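Long-range contacts in putative hyaluronoglucosaminidase (Clostridium perfringens, PDB 6PWI), which belongs to glycoside hydrolase family 84 and probably has hexosaminidase activity, the chain being the catalytic-barrel-containing part of a longer, probably cell-wall-anchored protein: residues A[368-373]-A[487-492]; A[409-414]-A[437-442]; A[361-366]-A[388-393]. All coordinates share one frame; numbering follows the deposited sequence.

Overall arrangement
After an N-terminal mixed sheet and five barrel strands, the chain reaches strand 359-362, and interaction 3 joins its end to the next strand, 387-391, closing a loop that carries helix 373-383. Interaction 1 starts within that loop, at 368-373, and closes much later at 487-492, so interactions 1 and 3 cross along the chain. Interaction 2 (409-414 with 437-442) opens after interaction 3 has closed and falls wholly within the span of interaction 1; it packs the loop before strand 418-423 on helix 433-444. The three meet in space: L391 of interaction 3 touches L411 and I439 of interaction 2, while V371 and M410 link interactions 1 and 2 through their backbones.

Interaction 1 of 3, residues A[368-373]-A[487-492]; sequences LGYVTQ and LSLEES
Y370 and L487 meet at a slant: the ring carbon CE2 of Y370 lies 3.7 Å from the methyl CD1 of L487. The tyrosine bends its ring toward 487-492 because CG stands anti to the carbonyl carbon, beside the backbone N (chi1 -81°). Its far end slides past L489, running the opposite way, and OH comes within 3.7 Å of L489 CD2. Tyrosine suits this exposed position, since its ring carbons pack on L487 while the hydroxyl keeps a polar partner: Y370 OH hydrogen-bonds a water at 2.9 Å, and this water accepts from S488 N at 2.9 Å. That water is the polar link between the two segments, which share no direct hydrogen bond. On the buried side, the methyl CD1 of L368 comes against L487 CB at 3.7 Å, with L487 CD2 its next nearest neighbour; two branched aliphatic chains fill such a site without leaving polar groups to satisfy. Beyond the contact, S488 OG bonds to R611 and E490 forms a salt bridge with K407. The contact thus joins the loop between strand 359-362 and helix 373-383, where T372 is the N-cap, to the loop between helices 467-475 and 496-507.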
loop_
_atom_site.group_PDB
_atom_site.type_symbol
_atom_site.label_atom_id
_atom_site.label_comp_id
_atom_site.label_asym_id
_atom_site.label_seq_id
_atom_site.Cartn_x
_atom_site.Cartn_y
_atom_site.Cartn_z
ATOM N N LEU A 368 -13.580 -10.116 -3.509
ATOM C CA LEU A 368 -12.127 -10.205 -3.460
ATOM C C LEU A 368 -11.583 -10.447 -4.868
ATOM O O LEU A 368 -10.876 -11.422 -5.104
ATOM C CB LEU A 368 -11.683 -11.318 -2.500
ATOM C CG LEU A 368 -12.365 -11.374 -1.129
ATOM C CD1 LEU A 368 -11.844 -12.557 -0.330
ATOM C CD2 LEU A 368 -12.163 -10.088 -0.343
ATOM N N GLY A 369 -11.915 -9.553 -5.805
ATOM C CA GLY A 369 -11.527 -9.728 -7.194
ATOM C C GLY A 369 -10.020 -9.578 -7.408
ATOM O O GLY A 369 -9.348 -8.823 -6.704
ATOM N N TYR A 370 -9.501 -10.318 -8.389
ATOM C CA TYR A 370 -8.139 -10.117 -8.856
ATOM C C TYR A 370 -8.150 -8.973 -9.869
ATOM O O TYR A 370 -9.213 -8.599 -10.364
ATOM C CB TYR A 370 -7.611 -11.408 -9.492
ATOM C CG TYR A 370 -7.102 -12.478 -8.550
ATOM C CD1 TYR A 370 -5.815 -12.983 -8.687
ATOM C CD2 TYR A 370 -7.905 -13.020 -7.552
ATOM C CE1 TYR A 370 -5.335 -13.983 -7.854
ATOM C CE2 TYR A 370 -7.440 -14.018 -6.706
ATOM C CZ TYR A 370 -6.148 -14.499 -6.860
ATOM O OH TYR A 370 -5.668 -15.481 -6.045
ATOM N N VAL A 371 -6.971 -8.423 -10.175
ATOM C CA VAL A 371 -6.860 -7.439 -11.241
ATOM C C VAL A 371 -6.765 -8.171 -12.574
ATOM O O VAL A 371 -5.755 -8.815 -12.844
ATOM C CB VAL A 371 -5.639 -6.519 -11.064
ATOM C CG1 VAL A 371 -5.544 -5.535 -12.222
ATOM C CG2 VAL A 371 -5.666 -5.786 -9.733
ATOM N N THR A 372 -7.810 -8.064 -13.403
ATOM C CA THR A 372 -7.810 -8.733 -14.698
ATOM C C THR A 372 -8.287 -7.774 -15.782
ATOM O O THR A 372 -9.105 -6.893 -15.520
ATOM C CB THR A 372 -8.707 -9.980 -14.712
ATOM O OG1 THR A 372 -10.073 -9.571 -14.621
ATOM C CG2 THR A 372 -8.381 -10.971 -13.617
ATOM N N GLN A 373 -7.798 -7.989 -17.008
ATOM C CA GLN A 373 -8.239 -7.215 -18.156
ATOM C C GLN A 373 -9.749 -7.393 -18.346
ATOM O O GLN A 373 -10.450 -6.429 -18.645
ATOM C CB GLN A 373 -7.410 -7.607 -19.380
ATOM C CG GLN A 373 -7.792 -6.884 -20.664
ATOM C CD GLN A 373 -7.058 -5.585 -20.891
ATOM O OE1 GLN A 373 -6.171 -5.193 -20.130
ATOM N NE2 GLN A 373 -7.418 -4.901 -21.968
ATOM N N LEU A 487 -10.635 -17.017 -1.202
ATOM C CA LEU A 487 -9.356 -16.485 -1.629
ATOM C C LEU A 487 -8.256 -17.362 -1.045
ATOM O O LEU A 487 -8.297 -17.712 0.133
ATOM C CB LEU A 487 -9.230 -15.037 -1.150
ATOM C CG LEU A 487 -7.949 -14.319 -1.573
ATOM C CD1 LEU A 487 -7.912 -14.083 -3.078
ATOM C CD2 LEU A 487 -7.788 -13.008 -0.817
ATOM N N SER A 488 -7.283 -17.711 -1.893
ATOM C CA SER A 488 -6.198 -18.602 -1.522
ATOM C C SER A 488 -4.915 -18.045 -2.120
ATOM O O SER A 488 -4.843 -17.871 -3.335
ATOM C CB SER A 488 -6.468 -20.002 -2.036
ATOM O OG SER A 488 -5.358 -20.865 -1.811
ATOM N N LEU A 489 -3.925 -17.762 -1.263
ATOM C CA LEU A 489 -2.676 -17.161 -1.703
ATOM C C LEU A 489 -1.517 -18.008 -1.202
ATOM O O LEU A 489 -1.626 -18.668 -0.173
ATOM C CB LEU A 489 -2.571 -15.730 -1.167
ATOM C CG LEU A 489 -3.666 -14.769 -1.634
ATOM C CD1 LEU A 489 -3.584 -13.452 -0.881
ATOM C CD2 LEU A 489 -3.596 -14.552 -3.137
ATOM N N GLU A 490 -0.400 -17.973 -1.931
ATOM C CA GLU A 490 0.708 -18.825 -1.545
ATOM C C GLU A 490 1.372 -18.300 -0.277
ATOM O O GLU A 490 1.291 -17.120 0.038
ATOM C CB GLU A 490 1.634 -19.162 -2.717
ATOM C CG GLU A 490 2.346 -17.977 -3.322
ATOM C CD GLU A 490 3.225 -18.320 -4.514
ATOM O OE1 GLU A 490 2.736 -19.002 -5.450
ATOM O OE2 GLU A 490 4.407 -17.912 -4.500
ATOM N N GLU A 491 1.984 -19.234 0.454
ATOM C CA GLU A 491 2.595 -19.044 1.759
ATOM C C GLU A 491 3.606 -20.177 1.923
ATOM O O GLU A 491 3.325 -21.310 1.543
ATOM C CB GLU A 491 1.501 -19.105 2.828
ATOM C CG GLU A 491 1.967 -18.846 4.247
ATOM C CD GLU A 491 0.848 -19.016 5.266
ATOM O OE1 GLU A 491 0.173 -18.005 5.575
ATOM O OE2 GLU A 491 0.639 -20.160 5.745
ATOM N N SER A 492 4.795 -19.856 2.439
ATOM C CA SER A 492 5.834 -20.850 2.668
ATOM C C SER A 492 6.318 -21.460 1.352
ATOM O O SER A 492 6.679 -22.633 1.333
ATOM C CB SER A 492 5.364 -21.941 3.621
ATOM O OG SER A 492 4.929 -21.411 4.863
HETATM O O HOH W 1 -7.430 -17.410 -4.737
#

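Interaction 2 of 3, residues A[409-414]-A[437-442]; sequences EMLDPT and FAIADY
A loop of the beta/alpha barrel, leading into strand 418-423, packs here on the helix that follows that strand, 433-444, and L411 and Y442 carry most of the contact. L411 lies over one face of the Y442 ring: its CB stands 3.7 Å from the ring centroid and only 6° off the normal, a CH-pi contact almost directly above the centre. With CG anti to the carbonyl carbon (chi1 -54°), the leucine sends its branches back toward the preceding helical turn, and CD2 stays 3.8 Å from Y442 CD2. The other methyl, CD1, reaches 3.6 Å from I439 CD1, where the two side chains cross at about a right angle. A438, with its small CB, leaves room for the leucine beside this pair. Branched aliphatic residues suit the buried seam, which continues onto I421 of strand 418-423 and L391 of strand 387-391.

The tyrosine differs from its neighbours in needing a partner for its hydroxyl, and Y442 OH donates to the carbonyl O of D412 at 2.7 Å. The donor stands above the carbonyl plane, 50° out of it, while P413 CA sits at the ring edge. Here D412 forms an Asx turn: its OD1 accepts from T414 N at 3.0 Å and from T414 OG1 at 2.8 Å, both from the same face of the carboxylate. Aspartate, with an acceptor on a short side chain, suits the turn, and the P413 ring limits the backbone inside it. Such packing of a helix and a connecting loop against the outer side of the strands is characteristic of the (beta/alpha)8, or TIM, barrel.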
loop_
_atom_site.group_PDB
_atom_site.type_symbol
_atom_site.label_atom_id
_atom_site.label_comp_id
_atom_site.label_asym_id
_atom_site.label_seq_id
_atom_site.Cartn_x
_atom_site.Cartn_y
_atom_site.Cartn_z
ATOM N N GLU A 409 0.319 -11.089 -5.559
ATOM C CA GLU A 409 -0.130 -12.142 -6.453
ATOM C C GLU A 409 -1.317 -11.687 -7.300
ATOM O O GLU A 409 -1.515 -12.210 -8.394
ATOM C CB GLU A 409 -0.590 -13.350 -5.640
ATOM C CG GLU A 409 0.503 -14.358 -5.367
ATOM C CD GLU A 409 -0.015 -15.652 -4.762
ATOM O OE1 GLU A 409 0.196 -15.857 -3.542
ATOM O OE2 GLU A 409 -0.642 -16.448 -5.505
ATOM N N MET A 410 -2.116 -10.737 -6.791
ATOM C CA MET A 410 -3.366 -10.361 -7.441
ATOM C C MET A 410 -3.155 -9.232 -8.451
ATOM O O MET A 410 -4.123 -8.720 -9.004
ATOM C CB MET A 410 -4.411 -9.931 -6.407
ATOM C CG MET A 410 -4.802 -11.065 -5.486
ATOM S SD MET A 410 -5.641 -10.523 -3.988
ATOM C CE MET A 410 -7.342 -10.488 -4.558
ATOM N N LEU A 411 -1.891 -8.860 -8.698
ATOM C CA LEU A 411 -1.576 -7.698 -9.514
ATOM C C LEU A 411 -0.977 -8.151 -10.845
ATOM O O LEU A 411 0.195 -8.510 -10.904
ATOM C CB LEU A 411 -0.595 -6.804 -8.743
ATOM C CG LEU A 411 -1.038 -6.385 -7.340
ATOM C CD1 LEU A 411 0.015 -5.515 -6.675
ATOM C CD2 LEU A 411 -2.384 -5.673 -7.370
ATOM N N ASP A 412 -1.776 -8.093 -11.916
ATOM C CA ASP A 412 -1.329 -8.519 -13.236
ATOM C C ASP A 412 -0.626 -7.381 -13.984
ATOM O O ASP A 412 -1.243 -6.379 -14.351
ATOM C CB ASP A 412 -2.479 -9.153 -14.019
ATOM C CG ASP A 412 -2.085 -9.696 -15.380
ATOM O OD1 ASP A 412 -0.921 -9.465 -15.822
ATOM O OD2 ASP A 412 -2.959 -10.330 -15.999
ATOM N N PRO A 413 0.692 -7.516 -14.257
ATOM C CA PRO A 413 1.460 -6.464 -14.922
ATOM C C PRO A 413 1.099 -6.162 -16.376
ATOM O O PRO A 413 1.616 -5.200 -16.938
ATOM C CB PRO A 413 2.924 -6.922 -14.828
ATOM C CG PRO A 413 2.865 -8.402 -14.536
ATOM C CD PRO A 413 1.522 -8.671 -13.887
ATOM N N THR A 414 0.186 -6.943 -16.965
ATOM C CA THR A 414 -0.140 -6.785 -18.376
ATOM C C THR A 414 -1.480 -6.073 -18.570
ATOM O O THR A 414 -1.910 -5.886 -19.709
ATOM C CB THR A 414 -0.223 -8.138 -19.098
ATOM O OG1 THR A 414 -1.315 -8.865 -18.525
ATOM C CG2 THR A 414 1.069 -8.928 -19.044
ATOM N N PHE A 437 3.587 -0.996 -0.248
ATOM C CA PHE A 437 4.737 -1.010 -1.136
ATOM C C PHE A 437 4.359 -1.629 -2.480
ATOM O O PHE A 437 4.710 -1.081 -3.522
ATOM C CB PHE A 437 5.903 -1.762 -0.496
ATOM C CG PHE A 437 7.235 -1.533 -1.164
ATOM C CD1 PHE A 437 8.092 -0.539 -0.711
ATOM C CD2 PHE A 437 7.637 -2.312 -2.240
ATOM C CE1 PHE A 437 9.328 -0.342 -1.316
ATOM C CE2 PHE A 437 8.870 -2.109 -2.847
ATOM C CZ PHE A 437 9.718 -1.131 -2.378
ATOM N N ALA A 438 3.627 -2.756 -2.444
ATOM C CA ALA A 438 3.274 -3.482 -3.654
ATOM C C ALA A 438 2.403 -2.617 -4.559
ATOM O O ALA A 438 2.736 -2.417 -5.729
ATOM C CB ALA A 438 2.605 -4.786 -3.316
ATOM N N ILE A 439 1.311 -2.086 -3.998
ATOM C CA ILE A 439 0.353 -1.270 -4.735
ATOM C C ILE A 439 1.020 -0.001 -5.272
ATOM O O ILE A 439 0.709 0.438 -6.375
ATOM C CB ILE A 439 -0.884 -0.964 -3.865
ATOM C CG1 ILE A 439 -1.607 -2.247 -3.443
ATOM C CG2 ILE A 439 -1.825 0.020 -4.541
ATOM C CD1 ILE A 439 -1.794 -3.248 -4.546
ATOM N N ALA A 440 1.943 0.576 -4.496
ATOM C CA ALA A 440 2.653 1.773 -4.906
ATOM C C ALA A 440 3.476 1.483 -6.159
ATOM O O ALA A 440 3.394 2.227 -7.134
ATOM C CB ALA A 440 3.521 2.275 -3.781
ATOM N N ASP A 441 4.261 0.399 -6.113
ATOM C CA ASP A 441 5.139 0.008 -7.199
ATOM C C ASP A 441 4.299 -0.335 -8.428
ATOM O O ASP A 441 4.515 0.207 -9.509
ATOM C CB ASP A 441 6.024 -1.153 -6.746
ATOM C CG ASP A 441 7.128 -1.553 -7.713
ATOM O OD1 ASP A 441 7.433 -0.772 -8.649
ATOM O OD2 ASP A 441 7.695 -2.643 -7.510
ATOM N N TYR A 442 3.321 -1.228 -8.242
ATOM C CA TYR A 442 2.473 -1.679 -9.331
ATOM C C TYR A 442 1.665 -0.516 -9.899
ATOM O O TYR A 442 1.502 -0.404 -11.111
ATOM C CB TYR A 442 1.553 -2.805 -8.858
ATOM C CG TYR A 442 0.527 -3.263 -9.865
ATOM C CD1 TYR A 442 0.901 -3.900 -11.040
ATOM C CD2 TYR A 442 -0.826 -3.076 -9.640
ATOM C CE1 TYR A 442 -0.038 -4.336 -11.964
ATOM C CE2 TYR A 442 -1.780 -3.514 -10.547
ATOM C CZ TYR A 442 -1.384 -4.145 -11.711
ATOM O OH TYR A 442 -2.321 -4.568 -12.607
#

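Interaction 3 of 3, residues A[361-366]-A[388-393]; sequences MWTGDV and FMWLNW. With EDO (1,2-ethanediol), chain H.
W390 N donates to W362 O at 2.7 Å with a nearly straight angle of 170°, binding two neighbouring parallel strands of the beta/alpha barrel, the first and last members of a beta-alpha-beta crossover through helix 373-383. In this register M361 pairs with F388 and W362 with M389, so side chains alternate between the two faces of the sheet. On the face of M361 and F388, the two side chains lie side by side, pointing the same way. The methionine bends at chi3 (82°), which lays its CE 3.5 Å from the F388 centroid, directly over the ring. Its polarisable thioether also makes a Met-aromatic contact with W390, where SD is set obliquely to the ring. A long, flexible side chain can thus touch both aromatic residues.

At the strand ends, T363 turns CG2 over one face of W390, 4.2 Å from the centroid of its five-membered ring, while its OG1 donates to V366 O. An ethanediol, probably from the crystallisation liquor, lies over a face of the flat indole. The W390 side chain is about 10 Å from that of D299, the predicted proton donor, consistent with a place near the active-site pocket. N392, whose amide oxygen also bonds to N424, receives the indole N-H: W390 NE1 donates to N392 OD1 at 3.0 Å, from above the carbonyl plane.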
loop_
_atom_site.group_PDB
_atom_site.type_symbol
_atom_site.label_atom_id
_atom_site.label_comp_id
_atom_site.label_asym_id
_atom_site.label_seq_id
_atom_site.Cartn_x
_atom_site.Cartn_y
_atom_site.Cartn_z
ATOM N N MET A 361 -15.504 3.404 -8.704
ATOM C CA MET A 361 -14.669 2.323 -8.207
ATOM C C MET A 361 -15.323 0.970 -8.485
ATOM O O MET A 361 -16.496 0.896 -8.850
ATOM C CB MET A 361 -14.405 2.462 -6.707
ATOM C CG MET A 361 -13.742 3.766 -6.346
ATOM S SD MET A 361 -12.873 3.654 -4.771
ATOM C CE MET A 361 -11.341 2.886 -5.302
ATOM N N TRP A 362 -14.536 -0.093 -8.285
ATOM C CA TRP A 362 -14.848 -1.442 -8.721
ATOM C C TRP A 362 -13.903 -2.382 -7.984
ATOM O O TRP A 362 -12.719 -2.066 -7.856
ATOM C CB TRP A 362 -14.610 -1.525 -10.230
ATOM C CG TRP A 362 -15.083 -2.759 -10.936
ATOM C CD1 TRP A 362 -14.313 -3.704 -11.556
ATOM C CD2 TRP A 362 -16.449 -3.140 -11.168
ATOM N NE1 TRP A 362 -15.105 -4.654 -12.145
ATOM C CE2 TRP A 362 -16.418 -4.336 -11.917
ATOM C CE3 TRP A 362 -17.685 -2.590 -10.810
ATOM C CZ2 TRP A 362 -17.581 -4.990 -12.312
ATOM C CZ3 TRP A 362 -18.834 -3.238 -11.199
ATOM C CH2 TRP A 362 -18.776 -4.417 -11.944
ATOM N N THR A 363 -14.419 -3.520 -7.504
ATOM C CA THR A 363 -13.553 -4.439 -6.782
ATOM C C THR A 363 -13.184 -5.633 -7.656
ATOM O O THR A 363 -12.361 -6.448 -7.244
ATOM C CB THR A 363 -14.121 -4.862 -5.420
ATOM O OG1 THR A 363 -15.164 -5.810 -5.652
ATOM C CG2 THR A 363 -14.610 -3.693 -4.593
ATOM N N GLY A 364 -13.798 -5.726 -8.846
ATOM C CA GLY A 364 -13.525 -6.800 -9.793
ATOM C C GLY A 364 -14.749 -7.676 -10.073
ATOM O O GLY A 364 -15.892 -7.217 -10.007
ATOM N N ASP A 365 -14.488 -8.951 -10.395
ATOM C CA ASP A 365 -15.535 -9.906 -10.728
ATOM C C ASP A 365 -16.358 -10.256 -9.487
ATOM O O ASP A 365 -17.556 -10.513 -9.587
ATOM C CB ASP A 365 -14.938 -11.146 -11.395
ATOM C CG ASP A 365 -14.693 -10.985 -12.888
ATOM O OD1 ASP A 365 -14.906 -9.864 -13.414
ATOM O OD2 ASP A 365 -14.311 -11.992 -13.528
ATOM N N VAL A 366 -15.690 -10.260 -8.328
ATOM C CA VAL A 366 -16.260 -10.628 -7.037
ATOM C C VAL A 366 -15.729 -9.630 -6.012
ATOM O O VAL A 366 -14.955 -8.746 -6.376
ATOM C CB VAL A 366 -15.879 -12.070 -6.635
ATOM C CG1 VAL A 366 -16.499 -13.111 -7.553
ATOM C CG2 VAL A 366 -14.365 -12.260 -6.537
ATOM N N PHE A 388 -11.805 2.590 -11.462
ATOM C CA PHE A 388 -10.828 2.815 -10.413
ATOM C C PHE A 388 -10.914 1.614 -9.470
ATOM O O PHE A 388 -11.954 1.378 -8.857
ATOM C CB PHE A 388 -11.089 4.184 -9.766
ATOM C CG PHE A 388 -10.241 4.568 -8.575
ATOM C CD1 PHE A 388 -8.994 3.995 -8.350
ATOM C CD2 PHE A 388 -10.682 5.541 -7.689
ATOM C CE1 PHE A 388 -8.221 4.361 -7.257
ATOM C CE2 PHE A 388 -9.905 5.917 -6.603
ATOM C CZ PHE A 388 -8.681 5.321 -6.384
ATOM N N MET A 389 -9.826 0.837 -9.399
ATOM C CA MET A 389 -9.834 -0.461 -8.745
ATOM C C MET A 389 -9.715 -0.283 -7.233
ATOM O O MET A 389 -8.805 0.394 -6.754
ATOM C CB MET A 389 -8.670 -1.313 -9.261
ATOM C CG MET A 389 -8.382 -2.543 -8.421
ATOM S SD MET A 389 -9.494 -3.874 -8.879
ATOM C CE MET A 389 -8.810 -5.241 -7.942
ATOM N N TRP A 390 -10.661 -0.885 -6.502
ATOM C CA TRP A 390 -10.588 -1.078 -5.062
ATOM C C TRP A 390 -10.147 -2.520 -4.813
ATOM O O TRP A 390 -10.901 -3.454 -5.097
ATOM C CB TRP A 390 -11.962 -0.773 -4.441
ATOM C CG TRP A 390 -12.172 -1.102 -2.987
ATOM C CD1 TRP A 390 -11.679 -2.168 -2.283
ATOM C CD2 TRP A 390 -13.006 -0.375 -2.059
ATOM N NE1 TRP A 390 -12.113 -2.133 -0.983
ATOM C CE2 TRP A 390 -12.932 -1.046 -0.816
ATOM C CE3 TRP A 390 -13.788 0.784 -2.153
ATOM C CZ2 TRP A 390 -13.617 -0.599 0.316
ATOM C CZ3 TRP A 390 -14.473 1.219 -1.035
ATOM C CH2 TRP A 390 -14.389 0.535 0.182
ATOM N N LEU A 391 -8.911 -2.695 -4.318
ATOM C CA LEU A 391 -8.357 -4.027 -4.126
ATOM C C LEU A 391 -8.573 -4.490 -2.689
ATOM O O LEU A 391 -8.013 -3.925 -1.752
ATOM C CB LEU A 391 -6.870 -4.030 -4.489
ATOM C CG LEU A 391 -6.186 -5.390 -4.359
ATOM C CD1 LEU A 391 -6.776 -6.391 -5.335
ATOM C CD2 LEU A 391 -4.688 -5.274 -4.568
ATOM N N ASN A 392 -9.377 -5.546 -2.540
ATOM C CA ASN A 392 -9.667 -6.126 -1.241
ATOM C C ASN A 392 -8.558 -7.100 -0.841
ATOM O O ASN A 392 -8.806 -8.291 -0.661
ATOM C CB ASN A 392 -11.058 -6.764 -1.214
ATOM C CG ASN A 392 -12.129 -5.772 -0.816
ATOM O OD1 ASN A 392 -11.905 -4.944 0.065
ATOM N ND2 ASN A 392 -13.283 -5.835 -1.463
ATOM N N TRP A 393 -7.338 -6.569 -0.722
ATOM C CA TRP A 393 -6.184 -7.253 -0.165
ATOM C C TRP A 393 -5.222 -6.170 0.307
ATOM O O TRP A 393 -4.996 -5.206 -0.420
ATOM C CB TRP A 393 -5.509 -8.151 -1.212
ATOM C CG TRP A 393 -4.193 -8.715 -0.769
ATOM C CD1 TRP A 393 -3.990 -9.823 0.004
ATOM C CD2 TRP A 393 -2.883 -8.196 -1.060
ATOM N NE1 TRP A 393 -2.652 -10.031 0.214
ATOM C CE2 TRP A 393 -1.946 -9.051 -0.432
ATOM C CE3 TRP A 393 -2.407 -7.108 -1.798
ATOM C CZ2 TRP A 393 -0.566 -8.845 -0.520
ATOM C CZ3 TRP A 393 -1.046 -6.905 -1.883
ATOM C CH2 TRP A 393 -0.139 -7.761 -1.256
HETATM C C1 EDO H . -17.199 -1.816 -1.428
HETATM O O1 EDO H . -17.639 -1.276 -0.187
HETATM C C2 EDO H . -15.848 -2.438 -1.393
HETATM O O2 EDO H . -15.665 -3.578 -0.540
HETATM O O HOH W 2 -10.417 -6.862 -4.883
#